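Tryptophane-5-halogenase (Microbispora sp. ATCC PTA-5024, PDB 5UAO) probably uses FAD to chlorinate a tryptophan side chain at ring position 5 in the lanthipeptide precursor of NAI-107. Local coordinates at residues Phe227-Thr232 and Gln367-Leu372; Val32-Gly37 and Leu46-Lys51; Leu237-Ala242 and Val341-Asn346. All coordinates share one frame; numbering follows the deposited sequence.

Contact 1: residues Phe227-Thr232 and Gln367-Leu372; sequences FYVDCT and QILVSL. With FAD (flavin-adenine dinucleotide), chain E.
In the Rossmann-type, FAD-binding part of the fold, Leu-369 of helix 358-372 packs onto Phe-227 and Val-229 of strand 227-230. The two methyls of the leucine divide the work. CD1 of Leu-369 lies 3.7 Å from CE2 of Phe-227, meeting the ring obliquely as the two side chains run past each other in opposite directions. CD2 of Leu-369 meets CG2 of Val-229 tip to tip, also at 3.7 Å. With CG anti to the backbone N of Leu-369 (chi1 172°), the fork is carried off the helix so that each prong finds one of the alternate strand residues facing it. All three side chains are buried, and the joint is wholly apolar.

Beyond the strand the chain turns sharply. OD1 of Asp-230 accepts from the backbone N of Thr-232 (2.8 Å), met nearly along the C-O axis, closing an Asx turn, and from OG1 of Thr-232 (2.7 Å), on its syn lone pair. The turn brings backbone oxygens up to the cofactor: Cys-231 O stands 3.2 Å from the ribose oxygen O4B of FAD, and Thr-232 O 3.4 Å from C8A of the adenine. Elsewhere on the helix, Gln-367 and Ile-368 pack against Phe-447 of the second subunit. A helix layered on a parallel strand whose C-terminal turn reaches the adenosine part of FAD is characteristic of Rossmann-type flavoprotein folds.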
loop_
_atom_site.group_PDB
_atom_site.type_symbol
_atom_site.label_atom_id
_atom_site.label_comp_id
_atom_site.label_asym_id
_atom_site.label_seq_id
_atom_site.Cartn_x
_atom_site.Cartn_y
_atom_site.Cartn_z
ATOM N N PHE A 227 26.089 6.248 -16.839
ATOM C CA PHE A 227 25.250 6.471 -15.675
ATOM C C PHE A 227 26.139 6.481 -14.438
ATOM O O PHE A 227 27.079 5.711 -14.354
ATOM C CB PHE A 227 24.187 5.359 -15.528
ATOM C CG PHE A 227 23.059 5.720 -14.594
ATOM C CD1 PHE A 227 21.929 6.425 -15.064
ATOM C CD2 PHE A 227 23.126 5.396 -13.262
ATOM C CE1 PHE A 227 20.880 6.762 -14.217
ATOM C CE2 PHE A 227 22.075 5.704 -12.393
ATOM C CZ PHE A 227 20.957 6.423 -12.870
ATOM N N TYR A 228 25.790 7.306 -13.457
ATOM C CA TYR A 228 26.544 7.382 -12.203
ATOM C C TYR A 228 25.672 6.997 -10.993
ATOM O O TYR A 228 24.545 7.518 -10.841
ATOM C CB TYR A 228 27.026 8.836 -11.984
ATOM C CG TYR A 228 27.845 9.367 -13.144
ATOM C CD1 TYR A 228 27.220 9.843 -14.287
ATOM C CD2 TYR A 228 29.219 9.334 -13.106
ATOM C CE1 TYR A 228 27.962 10.255 -15.352
ATOM C CE2 TYR A 228 29.979 9.745 -14.199
ATOM C CZ TYR A 228 29.375 10.210 -15.288
ATOM O OH TYR A 228 30.169 10.649 -16.390
ATOM N N VAL A 229 26.236 6.230 -10.080
ATOM C CA VAL A 229 25.562 5.986 -8.791
ATOM C C VAL A 229 26.340 6.792 -7.713
ATOM O O VAL A 229 27.575 6.680 -7.597
ATOM C CB VAL A 229 25.482 4.485 -8.439
ATOM C CG1 VAL A 229 24.562 4.258 -7.263
ATOM C CG2 VAL A 229 24.961 3.615 -9.583
ATOM N N ASP A 230 25.638 7.676 -6.988
ATOM C CA ASP A 230 26.263 8.408 -5.930
ATOM C C ASP A 230 26.232 7.622 -4.613
ATOM O O ASP A 230 25.185 7.508 -3.946
ATOM C CB ASP A 230 25.617 9.774 -5.752
ATOM C CG ASP A 230 26.370 10.619 -4.757
ATOM O OD1 ASP A 230 27.211 10.091 -3.996
ATOM O OD2 ASP A 230 26.101 11.852 -4.697
ATOM N N CYS A 231 27.372 7.012 -4.291
ATOM C CA CYS A 231 27.602 6.308 -3.032
ATOM C C CYS A 231 28.693 7.049 -2.238
ATOM O O CYS A 231 29.523 6.425 -1.549
ATOM C CB CYS A 231 27.931 4.811 -3.301
ATOM S SG CYS A 231 26.664 3.942 -4.289
ATOM N N THR A 232 28.656 8.393 -2.245
ATOM C CA THR A 232 29.743 9.127 -1.618
ATOM C C THR A 232 29.545 9.396 -0.163
ATOM O O THR A 232 30.361 10.110 0.413
ATOM C CB THR A 232 30.079 10.466 -2.340
ATOM O OG1 THR A 232 28.950 11.326 -2.332
ATOM C CG2 THR A 232 30.488 10.194 -3.763
ATOM N N GLN A 367 17.564 -2.302 -5.588
ATOM C CA GLN A 367 16.574 -3.039 -6.414
ATOM C C GLN A 367 15.856 -2.128 -7.320
ATOM O O GLN A 367 15.523 -2.470 -8.440
ATOM C CB GLN A 367 15.567 -3.844 -5.562
ATOM C CG GLN A 367 16.189 -5.044 -5.014
ATOM C CD GLN A 367 15.205 -5.833 -4.209
ATOM O OE1 GLN A 367 15.165 -5.753 -2.958
ATOM N NE2 GLN A 367 14.358 -6.534 -4.914
ATOM N N ILE A 368 15.560 -0.936 -6.833
ATOM C CA ILE A 368 14.951 0.101 -7.656
ATOM C C ILE A 368 15.827 0.450 -8.864
ATOM O O ILE A 368 15.365 0.428 -10.028
ATOM C CB ILE A 368 14.647 1.355 -6.800
ATOM C CG1 ILE A 368 13.503 1.054 -5.816
ATOM C CG2 ILE A 368 14.278 2.576 -7.623
ATOM C CD1 ILE A 368 13.255 2.192 -4.866
ATOM N N LEU A 369 17.082 0.732 -8.601
ATOM C CA LEU A 369 18.014 1.087 -9.669
ATOM C C LEU A 369 18.151 -0.044 -10.661
ATOM O O LEU A 369 18.102 0.148 -11.885
ATOM C CB LEU A 369 19.378 1.381 -9.067
ATOM C CG LEU A 369 20.544 1.584 -10.100
ATOM C CD1 LEU A 369 20.281 2.832 -10.928
ATOM C CD2 LEU A 369 21.865 1.657 -9.384
ATOM N N VAL A 370 18.320 -1.246 -10.151
ATOM C CA VAL A 370 18.638 -2.387 -11.030
ATOM C C VAL A 370 17.473 -2.767 -11.921
ATOM O O VAL A 370 17.665 -3.101 -13.131
ATOM C CB VAL A 370 19.188 -3.567 -10.262
ATOM C CG1 VAL A 370 19.423 -4.786 -11.173
ATOM C CG2 VAL A 370 20.524 -3.140 -9.663
ATOM N N SER A 371 16.275 -2.668 -11.360
ATOM C CA SER A 371 15.067 -2.868 -12.127
ATOM C C SER A 371 14.750 -1.791 -13.120
ATOM O O SER A 371 14.128 -2.081 -14.111
ATOM C CB SER A 371 13.861 -2.831 -11.171
ATOM O OG SER A 371 13.928 -3.905 -10.298
ATOM N N LEU A 372 14.982 -0.524 -12.758
ATOM C CA LEU A 372 14.492 0.583 -13.527
ATOM C C LEU A 372 15.511 1.289 -14.448
ATOM O O LEU A 372 15.119 2.137 -15.248
ATOM C CB LEU A 372 13.827 1.618 -12.616
ATOM C CG LEU A 372 12.602 1.193 -11.826
ATOM C CD1 LEU A 372 12.002 2.424 -11.139
ATOM C CD2 LEU A 372 11.569 0.516 -12.681
HETATM P PA FAD E . 30.416 5.546 3.414
HETATM O O1A FAD E . 30.658 4.246 4.183
HETATM O O2A FAD E . 30.540 6.933 4.074
HETATM O O5B FAD E . 31.249 5.520 2.039
HETATM C C5B FAD E . 31.506 6.639 1.215
HETATM C C4B FAD E . 32.500 6.201 0.155
HETATM O O4B FAD E . 32.485 7.327 -0.726
HETATM C C3B FAD E . 33.965 5.979 0.583
HETATM O O3B FAD E . 34.599 4.780 -0.094
HETATM C C2B FAD E . 34.666 7.267 0.140
HETATM O O2B FAD E . 36.117 7.138 -0.153
HETATM C C1B FAD E . 33.836 7.617 -1.095
HETATM N N9A FAD E . 34.003 9.040 -1.475
HETATM C C8A FAD E . 33.515 10.128 -0.807
HETATM N N7A FAD E . 33.858 11.261 -1.479
HETATM C C5A FAD E . 34.585 10.878 -2.558
HETATM C C6A FAD E . 35.289 11.587 -3.619
HETATM N N6A FAD E . 35.250 12.952 -3.663
HETATM N N1A FAD E . 35.900 10.855 -4.540
HETATM C C2A FAD E . 35.918 9.508 -4.524
HETATM N N3A FAD E . 35.315 8.808 -3.562
HETATM C C4A FAD E . 34.653 9.443 -2.577
HETATM N N1 FAD E . 23.102 0.496 8.940
HETATM C C2 FAD E . 22.621 -0.761 9.226
HETATM O O2 FAD E . 22.057 -1.458 8.322
HETATM N N3 FAD E . 22.747 -1.302 10.468
HETATM C C4 FAD E . 23.343 -0.662 11.495
HETATM O O4 FAD E . 23.393 -1.248 12.622
HETATM C C4X FAD E . 23.890 0.711 11.234
HETATM N N5 FAD E . 24.455 1.487 12.201
HETATM C C5X FAD E . 24.940 2.726 11.947
HETATM C C6 FAD E . 25.505 3.461 12.982
HETATM C C7 FAD E . 25.980 4.743 12.774
HETATM C C7M FAD E . 26.621 5.557 13.859
HETATM C C8 FAD E . 25.942 5.320 11.432
HETATM C C8M FAD E . 26.480 6.720 11.217
HETATM C C9 FAD E . 25.370 4.594 10.401
HETATM C C9A FAD E . 24.836 3.316 10.580
HETATM N N10 FAD E . 24.222 2.568 9.515
HETATM C C10 FAD E . 23.732 1.266 9.854
HETATM C "C1'" FAD E . 24.133 2.974 8.079
HETATM C "C2'" FAD E . 25.296 2.108 7.394
HETATM O "O2'" FAD E . 26.416 2.431 8.210
HETATM C "C3'" FAD E . 26.118 2.292 6.068
HETATM O "O3'" FAD E . 27.405 1.599 5.858
HETATM C "C4'" FAD E . 26.817 3.618 6.140
HETATM O "O4'" FAD E . 26.398 4.369 7.320
HETATM C "C5'" FAD E . 26.654 4.234 4.751
HETATM O "O5'" FAD E . 27.444 3.555 3.819
HETATM P P FAD E . 27.864 4.474 2.532
HETATM O O1P FAD E . 26.695 5.216 2.043
HETATM O O2P FAD E . 28.489 3.432 1.613
HETATM O O3P FAD E . 28.855 5.631 2.929
#

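Contact 2: residues Val32-Gly37 and Leu46-Lys51; sequences VGVIGG and LALKAK. With FAD (flavin-adenine dinucleotide), chain E.
Val-32 starts the path along strand 31-35 by setting its CG1 against CD1 of Leu-48, 3.7 Å away, the two side chains crossing at about a right angle. The strand and helix 39-51 are the first two elements of a beta-alpha-beta unit completed by strand 56-61, and the glycine-rich turn between them fits the GxGxxG pattern of Rossmann-type dinucleotide binding. Two residues on, Val-34 again points toward the helix, and its CG2 approaches the same methyl, CD1 of Leu-48, at 4.0 Å, this time with the side chains passing in opposite directions.

One methyl of one helix residue thus bridges two alternate strand residues. Leu-48 can do so because its CG lies anti to the carbonyl carbon and beside the backbone N (chi1 -73°), which sends the branched end toward the strand; the same side chain also touches Val-57 of strand 56-61. The contact is apolar and buried, whereas Lys-51, at the end of the helix, is solvent-exposed and makes a cation-pi contact with Tyr-85.

Past Ile-35, which turns to the other side of the sheet and packs on Thr-232, the chain leaves the strand and passes along the ribose of FAD. Gly-36 has its CA 3.5 Å from the ribose oxygen O4B of FAD; a CB there would crowd that oxygen, and the backbone angles (phi 125°, psi 140°) would jam it against the preceding carbonyl as well. The next residue makes the polar link: the backbone N of Gly-37 donates to the ribose hydroxyl oxygen O3B of FAD over 2.9 Å.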
loop_
_atom_site.group_PDB
_atom_site.type_symbol
_atom_site.label_atom_id
_atom_site.label_comp_id
_atom_site.label_asym_id
_atom_site.label_seq_id
_atom_site.Cartn_x
_atom_site.Cartn_y
_atom_site.Cartn_z
ATOM N N VAL A 32 28.597 1.911 -16.209
ATOM C CA VAL A 32 28.092 2.542 -14.989
ATOM C C VAL A 32 29.278 2.750 -14.067
ATOM O O VAL A 32 30.115 1.857 -13.891
ATOM C CB VAL A 32 27.033 1.679 -14.279
ATOM C CG1 VAL A 32 26.635 2.307 -12.975
ATOM C CG2 VAL A 32 25.812 1.431 -15.166
ATOM N N GLY A 33 29.367 3.959 -13.569
ATOM C CA GLY A 33 30.355 4.383 -12.546
ATOM C C GLY A 33 29.670 4.493 -11.168
ATOM O O GLY A 33 28.825 5.347 -10.945
ATOM N N VAL A 34 30.021 3.591 -10.278
ATOM C CA VAL A 34 29.605 3.632 -8.891
ATOM C C VAL A 34 30.646 4.407 -8.056
ATOM O O VAL A 34 31.835 4.006 -7.903
ATOM C CB VAL A 34 29.426 2.216 -8.365
ATOM C CG1 VAL A 34 29.143 2.250 -6.843
ATOM C CG2 VAL A 34 28.364 1.512 -9.205
ATOM N N ILE A 35 30.234 5.567 -7.571
ATOM C CA ILE A 35 31.184 6.475 -6.974
ATOM C C ILE A 35 31.166 6.350 -5.476
ATOM O O ILE A 35 30.256 6.878 -4.809
ATOM C CB ILE A 35 30.868 7.920 -7.359
ATOM C CG1 ILE A 35 30.670 7.986 -8.874
ATOM C CG2 ILE A 35 32.039 8.843 -6.898
ATOM C CD1 ILE A 35 31.783 7.319 -9.711
ATOM N N GLY A 36 32.139 5.615 -4.948
ATOM C CA GLY A 36 32.161 5.276 -3.532
ATOM C C GLY A 36 32.242 3.788 -3.215
ATOM O O GLY A 36 31.645 2.973 -3.892
ATOM N N GLY A 37 33.033 3.447 -2.201
ATOM C CA GLY A 37 33.348 2.045 -1.853
ATOM C C GLY A 37 33.031 1.599 -0.430
ATOM O O GLY A 37 33.735 0.801 0.152
ATOM N N LEU A 46 27.847 -4.968 -7.134
ATOM C CA LEU A 46 27.587 -6.403 -7.217
ATOM C C LEU A 46 26.203 -6.699 -7.807
ATOM O O LEU A 46 26.062 -7.640 -8.568
ATOM C CB LEU A 46 27.745 -7.054 -5.846
ATOM C CG LEU A 46 29.181 -7.134 -5.416
ATOM C CD1 LEU A 46 29.267 -7.427 -3.938
ATOM C CD2 LEU A 46 29.864 -8.258 -6.169
ATOM N N ALA A 47 25.198 -5.881 -7.439
ATOM C CA ALA A 47 23.846 -6.038 -7.961
ATOM C C ALA A 47 23.773 -5.734 -9.460
ATOM O O ALA A 47 23.101 -6.516 -10.193
ATOM C CB ALA A 47 22.871 -5.171 -7.206
ATOM N N LEU A 48 24.470 -4.661 -9.913
ATOM C CA LEU A 48 24.505 -4.347 -11.306
ATOM C C LEU A 48 25.133 -5.454 -12.154
ATOM O O LEU A 48 24.601 -5.826 -13.197
ATOM C CB LEU A 48 25.239 -3.044 -11.599
ATOM C CG LEU A 48 24.479 -1.791 -11.192
ATOM C CD1 LEU A 48 25.514 -0.656 -11.034
ATOM C CD2 LEU A 48 23.421 -1.430 -12.202
ATOM N N LYS A 49 26.283 -5.913 -11.741
ATOM C CA LYS A 49 26.958 -6.968 -12.451
ATOM C C LYS A 49 26.185 -8.330 -12.377
ATOM O O LYS A 49 26.238 -9.074 -13.335
ATOM C CB LYS A 49 28.388 -7.085 -11.915
ATOM C CG LYS A 49 29.407 -7.647 -12.887
ATOM C CD LYS A 49 29.617 -6.741 -14.106
ATOM C CE LYS A 49 30.597 -7.393 -15.064
ATOM N NZ LYS A 49 30.452 -6.775 -16.406
ATOM N N ALA A 50 25.456 -8.634 -11.288
ATOM C CA ALA A 50 24.704 -9.893 -11.163
ATOM C C ALA A 50 23.531 -9.899 -12.096
ATOM O O ALA A 50 23.261 -10.891 -12.739
ATOM C CB ALA A 50 24.144 -10.072 -9.760
ATOM N N LYS A 51 22.812 -8.784 -12.166
ATOM C CA LYS A 51 21.570 -8.771 -12.913
ATOM C C LYS A 51 21.693 -8.232 -14.321
ATOM O O LYS A 51 20.808 -8.527 -15.118
ATOM C CB LYS A 51 20.505 -7.999 -12.170
ATOM C CG LYS A 51 20.168 -8.535 -10.797
ATOM C CD LYS A 51 19.582 -9.934 -10.784
ATOM C CE LYS A 51 19.384 -10.327 -9.350
ATOM N NZ LYS A 51 19.106 -11.758 -9.152
HETATM P PA FAD E . 30.416 5.546 3.414
HETATM O O1A FAD E . 30.658 4.246 4.183
HETATM O O2A FAD E . 30.540 6.933 4.074
HETATM O O5B FAD E . 31.249 5.520 2.039
HETATM C C5B FAD E . 31.506 6.639 1.215
HETATM C C4B FAD E . 32.500 6.201 0.155
HETATM O O4B FAD E . 32.485 7.327 -0.726
HETATM C C3B FAD E . 33.965 5.979 0.583
HETATM O O3B FAD E . 34.599 4.780 -0.094
HETATM C C2B FAD E . 34.666 7.267 0.140
HETATM O O2B FAD E . 36.117 7.138 -0.153
HETATM C C1B FAD E . 33.836 7.617 -1.095
HETATM N N9A FAD E . 34.003 9.040 -1.475
HETATM C C8A FAD E . 33.515 10.128 -0.807
HETATM N N7A FAD E . 33.858 11.261 -1.479
HETATM C C5A FAD E . 34.585 10.878 -2.558
HETATM C C6A FAD E . 35.289 11.587 -3.619
HETATM N N6A FAD E . 35.250 12.952 -3.663
HETATM N N1A FAD E . 35.900 10.855 -4.540
HETATM C C2A FAD E . 35.918 9.508 -4.524
HETATM N N3A FAD E . 35.315 8.808 -3.562
HETATM C C4A FAD E . 34.653 9.443 -2.577
HETATM N N1 FAD E . 23.102 0.496 8.940
HETATM C C2 FAD E . 22.621 -0.761 9.226
HETATM O O2 FAD E . 22.057 -1.458 8.322
HETATM N N3 FAD E . 22.747 -1.302 10.468
HETATM C C4 FAD E . 23.343 -0.662 11.495
HETATM O O4 FAD E . 23.393 -1.248 12.622
HETATM C C4X FAD E . 23.890 0.711 11.234
HETATM N N5 FAD E . 24.455 1.487 12.201
HETATM C C5X FAD E . 24.940 2.726 11.947
HETATM C C6 FAD E . 25.505 3.461 12.982
HETATM C C7 FAD E . 25.980 4.743 12.774
HETATM C C7M FAD E . 26.621 5.557 13.859
HETATM C C8 FAD E . 25.942 5.320 11.432
HETATM C C8M FAD E . 26.480 6.720 11.217
HETATM C C9 FAD E . 25.370 4.594 10.401
HETATM C C9A FAD E . 24.836 3.316 10.580
HETATM N N10 FAD E . 24.222 2.568 9.515
HETATM C C10 FAD E . 23.732 1.266 9.854
HETATM C "C1'" FAD E . 24.133 2.974 8.079
HETATM C "C2'" FAD E . 25.296 2.108 7.394
HETATM O "O2'" FAD E . 26.416 2.431 8.210
HETATM C "C3'" FAD E . 26.118 2.292 6.068
HETATM O "O3'" FAD E . 27.405 1.599 5.858
HETATM C "C4'" FAD E . 26.817 3.618 6.140
HETATM O "O4'" FAD E . 26.398 4.369 7.320
HETATM C "C5'" FAD E . 26.654 4.234 4.751
HETATM O "O5'" FAD E . 27.444 3.555 3.819
HETATM P P FAD E . 27.864 4.474 2.532
HETATM O O1P FAD E . 26.695 5.216 2.043
HETATM O O2P FAD E . 28.489 3.432 1.613
HETATM O O3P FAD E . 28.855 5.631 2.929
#

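Contact 3: residues Leu237-Ala242 and Val341-Asn346; sequences LLLEKA and VMAVGN. With FAD (flavin-adenine dinucleotide), chain E.
Beside the FAD pocket, Leu-238 and Leu-239 of the short helix 237-242 press onto Val-341 and Ala-343, which face it from strand 341-343. The axes come within 8.2 Å, the helix running almost crosswise to the strand (104°). Ala-343 offers only its CB; CG of Leu-239, anti to the backbone N (chi1 -173°), takes the branched end across to it, with CD2 of Leu-239 3.8 Å from that CB. Two residues earlier on the strand, CG1 of Val-341 meets CB of Leu-238 at 4.0 Å, the nearest approach being at the leucine's root. The helix is wound as a wider pi-type turn, with Ala-242 N bonded to Leu-237 O.

Strand 341-343 lies next to strand 227-230 in the Rossmann-type sheet, and the chain leaving it delivers Gly-345 and Asn-346 to the flavin-side phosphate. Gly-345 has positive phi, and a CB there would clash with O1P of FAD. The backbone N of Asn-346 donates to O1P over 3.0 Å, nearly straight at 166°. The amide of Asn-346 lies close against C5' of FAD; ND2 makes a weak bond to O4' (2.9 Å), and O4' a weak one to OD1 (3.3 Å). With an alanine here, the ribityl chain at O4', left without these weak partners, would probably be freer to shift. At the other end of the cofactor, CD2 of Leu-237 touches the adenine N6A at 3.6 Å.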
loop_
_atom_site.group_PDB
_atom_site.type_symbol
_atom_site.label_atom_id
_atom_site.label_comp_id
_atom_site.label_asym_id
_atom_site.label_seq_id
_atom_site.Cartn_x
_atom_site.Cartn_y
_atom_site.Cartn_z
ATOM N N LEU A 237 28.174 14.021 -3.086
ATOM C CA LEU A 237 28.902 14.889 -4.035
ATOM C C LEU A 237 28.133 15.114 -5.336
ATOM O O LEU A 237 28.081 16.246 -5.846
ATOM C CB LEU A 237 30.242 14.264 -4.364
ATOM C CG LEU A 237 31.347 15.206 -4.749
ATOM C CD1 LEU A 237 31.774 15.866 -3.445
ATOM C CD2 LEU A 237 32.483 14.422 -5.389
ATOM N N LEU A 238 27.559 14.032 -5.891
ATOM C CA LEU A 238 26.802 14.169 -7.107
ATOM C C LEU A 238 25.411 14.679 -6.891
ATOM O O LEU A 238 25.013 15.689 -7.527
ATOM C CB LEU A 238 26.793 12.902 -7.948
ATOM C CG LEU A 238 28.126 12.350 -8.460
ATOM C CD1 LEU A 238 28.919 11.682 -7.368
ATOM C CD2 LEU A 238 27.797 11.356 -9.569
ATOM N N LEU A 239 24.673 14.028 -5.983
ATOM C CA LEU A 239 23.247 14.331 -5.813
ATOM C C LEU A 239 22.995 15.749 -5.239
ATOM O O LEU A 239 22.266 16.636 -5.840
ATOM C CB LEU A 239 22.618 13.334 -4.867
ATOM C CG LEU A 239 21.099 13.459 -4.750
ATOM C CD1 LEU A 239 20.478 12.814 -5.960
ATOM C CD2 LEU A 239 20.622 12.798 -3.438
ATOM N N GLU A 240 23.557 15.965 -4.066
ATOM C CA GLU A 240 23.349 17.244 -3.357
ATOM C C GLU A 240 24.256 18.306 -3.934
ATOM O O GLU A 240 23.785 19.399 -4.228
ATOM C CB GLU A 240 23.612 17.132 -1.892
ATOM C CG GLU A 240 23.164 18.310 -1.056
ATOM C CD GLU A 240 23.649 18.238 0.390
ATOM O OE1 GLU A 240 23.355 17.253 1.148
ATOM O OE2 GLU A 240 24.381 19.172 0.803
ATOM N N LYS A 241 25.532 18.046 -4.055
ATOM C CA LYS A 241 26.443 19.157 -4.321
ATOM C C LYS A 241 26.397 19.534 -5.808
ATOM O O LYS A 241 26.187 20.676 -6.121
ATOM C CB LYS A 241 27.867 18.888 -3.901
ATOM C CG LYS A 241 28.079 18.537 -2.431
ATOM C CD LYS A 241 27.617 19.630 -1.486
ATOM C CE LYS A 241 28.376 19.547 -0.154
ATOM N NZ LYS A 241 28.030 18.327 0.630
ATOM N N ALA A 242 26.547 18.588 -6.716
ATOM C CA ALA A 242 26.490 18.912 -8.144
ATOM C C ALA A 242 25.061 19.210 -8.698
ATOM O O ALA A 242 24.865 20.130 -9.491
ATOM C CB ALA A 242 27.164 17.838 -8.980
ATOM N N VAL A 341 21.984 10.315 -12.606
ATOM C CA VAL A 341 22.532 10.083 -11.282
ATOM C C VAL A 341 21.474 9.469 -10.388
ATOM O O VAL A 341 20.374 10.000 -10.314
ATOM C CB VAL A 341 22.964 11.425 -10.679
ATOM C CG1 VAL A 341 23.376 11.227 -9.242
ATOM C CG2 VAL A 341 24.113 12.008 -11.492
ATOM N N MET A 342 21.792 8.350 -9.758
ATOM C CA MET A 342 20.994 7.884 -8.610
ATOM C C MET A 342 21.873 7.790 -7.365
ATOM O O MET A 342 22.981 7.335 -7.420
ATOM C CB MET A 342 20.338 6.553 -8.877
ATOM C CG MET A 342 19.632 6.119 -7.556
ATOM S SD MET A 342 18.221 5.181 -7.884
ATOM C CE MET A 342 17.668 4.599 -6.259
ATOM N N ALA A 343 21.360 8.226 -6.232
ATOM C CA ALA A 343 22.069 8.083 -4.975
ATOM C C ALA A 343 21.603 6.868 -4.141
ATOM O O ALA A 343 20.389 6.556 -4.027
ATOM C CB ALA A 343 21.935 9.351 -4.155
ATOM N N VAL A 344 22.585 6.195 -3.564
ATOM C CA VAL A 344 22.352 5.022 -2.730
ATOM C C VAL A 344 23.148 5.166 -1.486
ATOM O O VAL A 344 24.367 5.462 -1.535
ATOM C CB VAL A 344 22.760 3.677 -3.447
ATOM C CG1 VAL A 344 22.582 2.476 -2.524
ATOM C CG2 VAL A 344 21.998 3.468 -4.783
ATOM N N GLY A 345 22.491 4.892 -0.355
ATOM C CA GLY A 345 23.112 4.919 0.975
ATOM C C GLY A 345 23.083 6.298 1.649
ATOM O O GLY A 345 22.124 7.036 1.507
ATOM N N ASN A 346 24.129 6.664 2.382
ATOM C CA ASN A 346 24.097 7.883 3.161
ATOM C C ASN A 346 24.077 9.149 2.297
ATOM O O ASN A 346 23.676 10.218 2.763
ATOM C CB ASN A 346 25.322 7.989 4.110
ATOM C CG ASN A 346 25.342 6.949 5.244
ATOM O OD1 ASN A 346 24.410 6.136 5.432
ATOM N ND2 ASN A 346 26.479 6.945 6.000
HETATM P PA FAD E . 30.416 5.546 3.414
HETATM O O1A FAD E . 30.658 4.246 4.183
HETATM O O2A FAD E . 30.540 6.933 4.074
HETATM O O5B FAD E . 31.249 5.520 2.039
HETATM C C5B FAD E . 31.506 6.639 1.215
HETATM C C4B FAD E . 32.500 6.201 0.155
HETATM O O4B FAD E . 32.485 7.327 -0.726
HETATM C C3B FAD E . 33.965 5.979 0.583
HETATM O O3B FAD E . 34.599 4.780 -0.094
HETATM C C2B FAD E . 34.666 7.267 0.140
HETATM O O2B FAD E . 36.117 7.138 -0.153
HETATM C C1B FAD E . 33.836 7.617 -1.095
HETATM N N9A FAD E . 34.003 9.040 -1.475
HETATM C C8A FAD E . 33.515 10.128 -0.807
HETATM N N7A FAD E . 33.858 11.261 -1.479
HETATM C C5A FAD E . 34.585 10.878 -2.558
HETATM C C6A FAD E . 35.289 11.587 -3.619
HETATM N N6A FAD E . 35.250 12.952 -3.663
HETATM N N1A FAD E . 35.900 10.855 -4.540
HETATM C C2A FAD E . 35.918 9.508 -4.524
HETATM N N3A FAD E . 35.315 8.808 -3.562
HETATM C C4A FAD E . 34.653 9.443 -2.577
HETATM N N1 FAD E . 23.102 0.496 8.940
HETATM C C2 FAD E . 22.621 -0.761 9.226
HETATM O O2 FAD E . 22.057 -1.458 8.322
HETATM N N3 FAD E . 22.747 -1.302 10.468
HETATM C C4 FAD E . 23.343 -0.662 11.495
HETATM O O4 FAD E . 23.393 -1.248 12.622
HETATM C C4X FAD E . 23.890 0.711 11.234
HETATM N N5 FAD E . 24.455 1.487 12.201
HETATM C C5X FAD E . 24.940 2.726 11.947
HETATM C C6 FAD E . 25.505 3.461 12.982
HETATM C C7 FAD E . 25.980 4.743 12.774
HETATM C C7M FAD E . 26.621 5.557 13.859
HETATM C C8 FAD E . 25.942 5.320 11.432
HETATM C C8M FAD E . 26.480 6.720 11.217
HETATM C C9 FAD E . 25.370 4.594 10.401
HETATM C C9A FAD E . 24.836 3.316 10.580
HETATM N N10 FAD E . 24.222 2.568 9.515
HETATM C C10 FAD E . 23.732 1.266 9.854
HETATM C "C1'" FAD E . 24.133 2.974 8.079
HETATM C "C2'" FAD E . 25.296 2.108 7.394
HETATM O "O2'" FAD E . 26.416 2.431 8.210
HETATM C "C3'" FAD E . 26.118 2.292 6.068
HETATM O "O3'" FAD E . 27.405 1.599 5.858
HETATM C "C4'" FAD E . 26.817 3.618 6.140
HETATM O "O4'" FAD E . 26.398 4.369 7.320
HETATM C "C5'" FAD E . 26.654 4.234 4.751
HETATM O "O5'" FAD E . 27.444 3.555 3.819
HETATM P P FAD E . 27.864 4.474 2.532
HETATM O O1P FAD E . 26.695 5.216 2.043
HETATM O O2P FAD E . 28.489 3.432 1.613
HETATM O O3P FAD E . 28.855 5.631 2.929
#

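From the N terminus, contact 2 closes first, a short loop in which strand 31-35 turns through the glycine-rich segment into helix 39-51. Contact 1 opens much later, at strand 227-230, and closes only at helix 358-372, more than a hundred residues on. Contact 3 is nested in that long loop: helix 237-242 follows strand 227-230 and packs on strand 341-343. Strands 31-35, 227-230 and 341-343 are neighbours in one sheet, 227-230 in the middle, joined by backbone hydrogen bonds from Val-229 N to Gly-33 O and from Asp-230 N to Met-342 O. Asp-230 OD2 also receives Leu-239 N, tying contact 1 to contact 3. All three contacts reach FAD.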